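Local structure of TRAP dicarboxylate transporter-DctP subunit (Desulfovibrio salexigens, 4N6D) at residues 32-37 / 235-240; 178-181 / 185-188; 242-245 / 251-254. The protein probably captures a small organic acid or related solute in the periplasm and hands it to a TRAP-type membrane transporter. One frame throughout, in Å; residues are numbered along the deposited sequence.

Interaction 1 of 3, residues 32-37 / 235-240; sequences LSYANF and FAIIMN
Leu-32, Tyr-34 and Phe-37 reach across to Met-239, Ile-237 and Phe-235, three pairs along strand 234-240 and along strand 30-35 with the loop that follows it; the two strands are not neighbours in their sheet. Strand 90-94 lies between them, so the contact is made by side chains alone, with no hydrogen bond between the segments.

The aliphatic pair is Leu-32 with Met-239. The methionine runs out fully extended, and its terminal methyl CE comes to 3.7 Å from CD2 of Leu-32, with the two side chains crossing nearly at right angles. Between phenyl rings the meeting is lighter: CZ of Phe-37 lies 4.1 Å from CE2 of Phe-235, at the edge of the Phe-235 ring and near its plane. Tyr-34 packs on Ile-237 with both its hydroxyl and its ring. With CG anti to the backbone N (chi1 -170°), its ring leans towards Ile-237. There OH stands 3.3 Å from CD1, and ring atom CZ packs 3.8 Å from CG2 of that isoleucine. The hydroxyl has its polar partner in Gln-47 NE2 on helix 43-58.

Helix 43-58 and strand 90-94 both touch Tyr-34 and Ile-237, placing the pair on the face of the sheet that helix 43-58 covers. The chemistry is therefore that of an apolar layer over an alpha/beta sheet, in which the buried hydroxyl is satisfied by Gln-47 while hydrocarbon surrounds it on the isoleucine side.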
loop_
_atom_site.group_PDB
_atom_site.type_symbol
_atom_site.label_atom_id
_atom_site.label_comp_id
_atom_site.label_asym_id
_atom_site.label_seq_id
_atom_site.Cartn_x
_atom_site.Cartn_y
_atom_site.Cartn_z
ATOM N N LEU A 32 10.305 17.773 15.716
ATOM C CA LEU A 32 9.716 17.545 14.400
ATOM C C LEU A 32 8.245 17.154 14.513
ATOM O O LEU A 32 7.899 16.256 15.284
ATOM C CB LEU A 32 10.457 16.425 13.697
ATOM C CG LEU A 32 11.953 16.654 13.489
ATOM C CD1 LEU A 32 12.633 15.385 13.030
ATOM C CD2 LEU A 32 12.162 17.812 12.518
ATOM N N SER A 33 7.391 17.767 13.703
ATOM C CA SER A 33 6.000 17.361 13.608
ATOM C C SER A 33 5.823 16.367 12.458
ATOM O O SER A 33 6.452 16.511 11.419
ATOM C CB SER A 33 5.093 18.574 13.373
ATOM O OG SER A 33 5.540 19.265 12.214
ATOM N N TYR A 34 4.967 15.363 12.658
ATOM C CA TYR A 34 4.772 14.295 11.694
ATOM C C TYR A 34 3.265 14.171 11.454
ATOM O O TYR A 34 2.500 13.708 12.319
ATOM C CB TYR A 34 5.436 13.028 12.264
ATOM C CG TYR A 34 5.582 11.824 11.364
ATOM C CD1 TYR A 34 6.687 11.007 11.488
ATOM C CD2 TYR A 34 4.604 11.459 10.449
ATOM C CE1 TYR A 34 6.829 9.855 10.717
ATOM C CE2 TYR A 34 4.750 10.316 9.666
ATOM C CZ TYR A 34 5.862 9.517 9.819
ATOM O OH TYR A 34 6.041 8.366 9.085
ATOM N N ALA A 35 2.835 14.657 10.289
ATOM C CA ALA A 35 1.431 14.630 9.891
ATOM C C ALA A 35 1.100 13.291 9.249
ATOM O O ALA A 35 1.906 12.738 8.521
ATOM C CB ALA A 35 1.137 15.767 8.920
ATOM N N ASN A 36 -0.097 12.790 9.517
ATOM C CA ASN A 36 -0.546 11.533 8.944
ATOM C C ASN A 36 -2.057 11.577 8.778
ATOM O O ASN A 36 -2.763 11.913 9.716
ATOM C CB ASN A 36 -0.117 10.386 9.857
ATOM C CG ASN A 36 0.340 9.180 9.096
ATOM O OD1 ASN A 36 -0.222 8.843 8.049
ATOM N ND2 ASN A 36 1.369 8.513 9.617
ATOM N N PHE A 37 -2.560 11.253 7.595
ATOM C CA PHE A 37 -3.963 11.495 7.302
ATOM C C PHE A 37 -4.971 10.449 7.872
ATOM O O PHE A 37 -6.083 10.820 8.277
ATOM C CB PHE A 37 -4.173 11.687 5.796
ATOM C CG PHE A 37 -3.959 10.447 4.993
ATOM C CD1 PHE A 37 -4.981 9.507 4.847
ATOM C CD2 PHE A 37 -2.734 10.201 4.391
ATOM C CE1 PHE A 37 -4.774 8.349 4.113
ATOM C CE2 PHE A 37 -2.518 9.041 3.667
ATOM C CZ PHE A 37 -3.545 8.112 3.529
ATOM N N PHE A 235 3.131 4.084 -0.447
ATOM C CA PHE A 235 3.176 5.284 0.388
ATOM C C PHE A 235 4.602 5.795 0.459
ATOM O O PHE A 235 5.549 5.009 0.387
ATOM C CB PHE A 235 2.767 4.946 1.828
ATOM C CG PHE A 235 1.328 4.535 1.994
ATOM C CD1 PHE A 235 0.903 3.251 1.668
ATOM C CD2 PHE A 235 0.407 5.420 2.503
ATOM C CE1 PHE A 235 -0.401 2.881 1.823
ATOM C CE2 PHE A 235 -0.916 5.048 2.672
ATOM C CZ PHE A 235 -1.315 3.771 2.323
ATOM N N ALA A 236 4.743 7.106 0.635
ATOM C CA ALA A 236 6.025 7.716 0.930
ATOM C C ALA A 236 5.928 8.558 2.186
ATOM O O ALA A 236 4.921 9.233 2.413
ATOM C CB ALA A 236 6.491 8.588 -0.240
ATOM N N ILE A 237 6.969 8.496 3.004
ATOM C CA ILE A 237 7.128 9.432 4.120
ATOM C C ILE A 237 8.114 10.507 3.685
ATOM O O ILE A 237 9.276 10.225 3.356
ATOM C CB ILE A 237 7.612 8.731 5.388
ATOM C CG1 ILE A 237 6.671 7.565 5.771
ATOM C CG2 ILE A 237 7.762 9.755 6.520
ATOM C CD1 ILE A 237 5.191 7.962 5.918
ATOM N N ILE A 238 7.625 11.743 3.628
ATOM C CA ILE A 238 8.407 12.861 3.101
ATOM C C ILE A 238 8.717 13.867 4.196
ATOM O O ILE A 238 7.917 14.058 5.112
ATOM C CB ILE A 238 7.669 13.584 1.916
ATOM C CG1 ILE A 238 6.246 14.015 2.296
ATOM C CG2 ILE A 238 7.645 12.687 0.669
ATOM C CD1 ILE A 238 5.598 15.015 1.304
ATOM N N MET A 239 9.878 14.512 4.073
ATOM C CA MET A 239 10.290 15.526 5.024
ATOM C C MET A 239 10.630 16.822 4.293
ATOM O O MET A 239 11.229 16.809 3.212
ATOM C CB MET A 239 11.498 15.016 5.810
ATOM C CG MET A 239 12.027 16.022 6.816
ATOM S SD MET A 239 13.268 15.310 7.907
ATOM C CE MET A 239 13.254 16.490 9.238
ATOM N N ASN A 240 10.238 17.933 4.902
ATOM C CA ASN A 240 10.524 19.265 4.374
ATOM C C ASN A 240 12.034 19.449 4.242
ATOM O O ASN A 240 12.788 19.062 5.142
ATOM C CB ASN A 240 9.950 20.304 5.334
ATOM C CG ASN A 240 10.360 21.698 4.975
ATOM O OD1 ASN A 240 11.396 22.173 5.431
ATOM N ND2 ASN A 240 9.541 22.380 4.175
#

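Interaction 2 of 3, residues 178-181 / 185-188; sequences ILES and TPVS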
loop_
_atom_site.group_PDB
_atom_site.type_symbol
_atom_site.label_atom_id
_atom_site.label_comp_id
_atom_site.label_asym_id
_atom_site.label_seq_id
_atom_site.Cartn_x
_atom_site.Cartn_y
_atom_site.Cartn_z
ATOM N N ILE A 178 -10.311 -2.859 -12.670
ATOM C CA ILE A 178 -10.053 -4.294 -12.746
ATOM C C ILE A 178 -11.349 -5.094 -12.709
ATOM O O ILE A 178 -11.581 -5.978 -13.540
ATOM C CB ILE A 178 -9.084 -4.714 -11.653
ATOM C CG1 ILE A 178 -7.709 -4.109 -11.949
ATOM C CG2 ILE A 178 -9.018 -6.225 -11.556
ATOM C CD1 ILE A 178 -6.730 -4.227 -10.816
ATOM N N LEU A 179 -12.234 -4.785 -11.766
ATOM C CA LEU A 179 -13.513 -5.482 -11.732
ATOM C C LEU A 179 -14.296 -5.338 -13.036
ATOM O O LEU A 179 -14.897 -6.303 -13.503
ATOM C CB LEU A 179 -14.357 -4.961 -10.572
ATOM C CG LEU A 179 -13.888 -5.394 -9.189
ATOM C CD1 LEU A 179 -14.646 -4.611 -8.123
ATOM C CD2 LEU A 179 -14.089 -6.881 -9.002
ATOM N N GLU A 180 -14.320 -4.135 -13.605
ATOM C CA GLU A 180 -15.056 -3.934 -14.846
ATOM C C GLU A 180 -14.455 -4.852 -15.911
ATOM O O GLU A 180 -15.189 -5.500 -16.664
ATOM C CB GLU A 180 -15.014 -2.469 -15.301
ATOM C CG GLU A 180 -15.960 -2.170 -16.460
ATOM C CD GLU A 180 -17.429 -2.355 -16.093
ATOM O OE1 GLU A 180 -17.830 -1.928 -14.984
ATOM O OE2 GLU A 180 -18.181 -2.930 -16.913
ATOM N N SER A 181 -13.128 -4.923 -15.962
ATOM C CA SER A 181 -12.465 -5.733 -16.986
ATOM C C SER A 181 -12.747 -7.225 -16.824
ATOM O O SER A 181 -12.645 -7.992 -17.784
ATOM C CB SER A 181 -10.954 -5.475 -17.017
ATOM O OG SER A 181 -10.254 -6.217 -16.020
ATOM N N THR A 185 -19.317 -5.940 -11.343
ATOM C CA THR A 185 -19.990 -4.641 -11.245
ATOM C C THR A 185 -19.459 -3.860 -10.052
ATOM O O THR A 185 -19.946 -4.026 -8.929
ATOM C CB THR A 185 -21.511 -4.829 -11.126
ATOM O OG1 THR A 185 -21.959 -5.628 -12.220
ATOM C CG2 THR A 185 -22.245 -3.493 -11.155
ATOM N N PRO A 186 -18.438 -3.011 -10.281
ATOM C CA PRO A 186 -17.878 -2.243 -9.171
ATOM C C PRO A 186 -18.860 -1.190 -8.707
ATOM O O PRO A 186 -19.526 -0.551 -9.523
ATOM C CB PRO A 186 -16.630 -1.589 -9.772
ATOM C CG PRO A 186 -16.868 -1.560 -11.227
ATOM C CD PRO A 186 -17.768 -2.712 -11.557
ATOM N N VAL A 187 -18.971 -1.028 -7.394
ATOM C CA VAL A 187 -19.858 -0.028 -6.831
ATOM C C VAL A 187 -19.051 0.815 -5.861
ATOM O O VAL A 187 -18.347 0.279 -5.018
ATOM C CB VAL A 187 -21.024 -0.674 -6.063
ATOM C CG1 VAL A 187 -21.947 0.393 -5.482
ATOM C CG2 VAL A 187 -21.809 -1.621 -6.967
ATOM N N SER A 188 -19.140 2.132 -5.972
ATOM C CA SER A 188 -18.488 2.995 -4.989
ATOM C C SER A 188 -19.473 3.357 -3.891
ATOM O O SER A 188 -20.636 3.668 -4.152
ATOM C CB SER A 188 -17.911 4.253 -5.640
ATOM O OG SER A 188 -16.722 3.933 -6.365
#
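The last turn of helix 173-181 passes close to the start of strand 185-187, with the CA atoms of Leu-179 and Pro-186 6.0 Å apart and those of Glu-180 and Thr-185 6.1 Å apart. Just three residues separate the two segments, so this is the tight helix-to-strand return of a beta-alpha-beta unit: strand 168-170, helix 173-181, strand 185-187, with the two strands parallel. No hydrogen bond joins helix to strand here. The backbone bonds of Thr-185 and Val-187 are made instead to strand 168-170 and the residues flanking it, and the CB atoms of both point away from the helix. Pro-186, between them, turns its CB towards it. Its nitrogen carries no hydrogen to give, and its ring serves as the packing surface.

Two helix side chains meet that ring. Leu-179, buried, points its CB toward the strand and lays CD1 4.0 Å from CB of Pro-186, while its own CB sits 4.1 Å from the same atom. The leucine and the proline run past each other in opposite directions, a small apolar patch that Ala-171 and Ala-184 help to enclose around the leucine. On the helix side facing away from the strand, Ile-178 packs against Thr-304 and Leu-307 of helix 294-317, so this turn of helix is held between two parts of the fold.

Glu-180 approaches from the solvent-exposed side. Its CG is anti to the backbone N, and the chain then bends at chi2 (64°), which brings the carboxylate up to the CD-CG edge of the proline ring instead of sending it out straight. Oxygen OE1 ends 3.5 Å from CD of Pro-186, the ring carbon next to the nitrogen.

Interaction 3 of 3, residues 242-245 / 251-254; sequences NSWN and VKKV
This is a surface contact between two successive helices, the short helix 241-245 and the beginning of the long helix 249-285, made chiefly by the aliphatic chain of one lysine lying across one tryptophan. Lys-252 points its CB toward the short helix. From CG onward its chain is extended, and it runs over one face of the indole of Trp-244, crossing it obliquely.

The overlap is a CH-pi contact. CG of Lys-252 stands 3.9 Å from the centroid of the six-membered ring of Trp-244, only 22° off the ring normal. Further along, CD closes to 3.6 Å from CZ2, and CE lies over NE1, 3.8 Å away. The tryptophan reaches this position because its CG is anti to the backbone N (chi1 173°), which swings the indole out towards the long helix, where it also touches Leu-255 and Asn-256.

Beyond the ring, the extended chain carries the lysine tip to the end of the short helix. CE lies 3.3 Å from Trp-244 O. NZ does not bond either carbonyl directly; a water accepts from NZ at 2.9 Å and donates to Asn-245 O at 3.0 Å.

One side chain therefore does two jobs. Its methylenes shield an indole face at the protein surface, while its ammonium group sits by the carbonyl end of a helix, where the helix dipole would probably favour a positive charge, and reaches the backbone of Asn-245 through a single water.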
loop_
_atom_site.group_PDB
_atom_site.type_symbol
_atom_site.label_atom_id
_atom_site.label_comp_id
_atom_site.label_asym_id
_atom_site.label_seq_id
_atom_site.Cartn_x
_atom_site.Cartn_y
_atom_site.Cartn_z
ATOM N N ASN A 242 14.012 22.160 4.202
ATOM C CA ASN A 242 14.645 22.999 5.214
ATOM C C ASN A 242 14.793 22.280 6.555
ATOM O O ASN A 242 15.820 22.385 7.232
ATOM C CB ASN A 242 13.865 24.303 5.378
ATOM C CG ASN A 242 13.890 25.138 4.128
ATOM O OD1 ASN A 242 12.892 25.251 3.421
ATOM N ND2 ASN A 242 15.015 25.729 3.850
ATOM N N SER A 243 13.767 21.526 6.941
ATOM C CA SER A 243 13.859 20.716 8.142
ATOM C C SER A 243 14.985 19.686 8.065
ATOM O O SER A 243 15.746 19.527 9.018
ATOM C CB SER A 243 12.520 20.023 8.427
ATOM O OG SER A 243 11.459 20.986 8.485
ATOM N N TRP A 244 15.085 18.971 6.941
ATOM C CA TRP A 244 16.167 18.010 6.736
ATOM C C TRP A 244 17.535 18.688 6.806
ATOM O O TRP A 244 18.471 18.220 7.483
ATOM C CB TRP A 244 15.989 17.319 5.375
ATOM C CG TRP A 244 17.140 16.444 5.012
ATOM C CD1 TRP A 244 18.094 16.690 4.058
ATOM C CD2 TRP A 244 17.491 15.196 5.620
ATOM N NE1 TRP A 244 19.005 15.653 4.025
ATOM C CE2 TRP A 244 18.662 14.734 4.983
ATOM C CE3 TRP A 244 16.932 14.422 6.642
ATOM C CZ2 TRP A 244 19.264 13.522 5.321
ATOM C CZ3 TRP A 244 17.538 13.221 6.975
ATOM C CH2 TRP A 244 18.696 12.794 6.326
ATOM N N ASN A 245 17.648 19.816 6.122
ATOM C CA ASN A 245 18.924 20.534 6.047
ATOM C C ASN A 245 19.455 20.899 7.428
ATOM O O ASN A 245 20.671 20.921 7.656
ATOM C CB ASN A 245 18.754 21.814 5.235
ATOM C CG ASN A 245 18.564 21.564 3.756
ATOM O OD1 ASN A 245 18.709 20.441 3.242
ATOM N ND2 ASN A 245 18.263 22.635 3.039
ATOM N N VAL A 251 22.465 12.886 13.279
ATOM C CA VAL A 251 21.020 12.706 13.165
ATOM C C VAL A 251 20.603 12.272 11.752
ATOM O O VAL A 251 19.762 11.380 11.588
ATOM C CB VAL A 251 20.262 13.993 13.600
ATOM C CG1 VAL A 251 18.769 13.840 13.367
ATOM C CG2 VAL A 251 20.528 14.287 15.062
ATOM N N LYS A 252 21.178 12.889 10.721
ATOM C CA LYS A 252 20.881 12.468 9.346
ATOM C C LYS A 252 21.213 11.003 9.146
ATOM O O LYS A 252 20.455 10.264 8.512
ATOM C CB LYS A 252 21.643 13.310 8.318
ATOM C CG LYS A 252 21.175 14.760 8.183
ATOM C CD LYS A 252 21.825 15.407 6.967
ATOM C CE LYS A 252 21.378 16.840 6.739
ATOM N NZ LYS A 252 22.271 17.489 5.750
ATOM N N LYS A 253 22.342 10.555 9.700
ATOM C CA LYS A 253 22.690 9.153 9.578
ATOM C C LYS A 253 21.639 8.240 10.211
ATOM O O LYS A 253 21.280 7.211 9.651
ATOM C CB LYS A 253 24.042 8.885 10.225
ATOM C CG LYS A 253 24.446 7.441 10.068
ATOM C CD LYS A 253 25.802 7.158 10.657
ATOM C CE LYS A 253 26.384 5.884 10.068
ATOM N NZ LYS A 253 25.417 4.785 9.951
ATOM N N VAL A 254 21.149 8.595 11.394
ATOM C CA VAL A 254 20.094 7.807 12.011
ATOM C C VAL A 254 18.891 7.714 11.091
ATOM O O VAL A 254 18.338 6.638 10.883
ATOM C CB VAL A 254 19.673 8.403 13.367
ATOM C CG1 VAL A 254 18.443 7.717 13.897
ATOM C CG2 VAL A 254 20.814 8.287 14.374
HETATM O O HOH W 1 22.187 20.281 5.167
#

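In the fold
Interactions 1 and 3 belong together: their centres are 14 Å apart, strand 234-240 leads straight into helix 241-245, and CE of Met-239, the methyl that meets Leu-32, also packs 3.8 Å from the backbone N of Trp-244. Interaction 2 lies across the centre of the chain, about 32 Å from interaction 1 and 44 Å from interaction 3, centre to centre, consistent with the two-lobed build of solute-binding proteins. A bound amino-triiodo-isophthalate, the phasing compound, lies about 11 Å from the side chain of Asn-245. Arg-81, Met-84 and Arg-138 line a pocket for this compound, and none of the three contacts includes these residues.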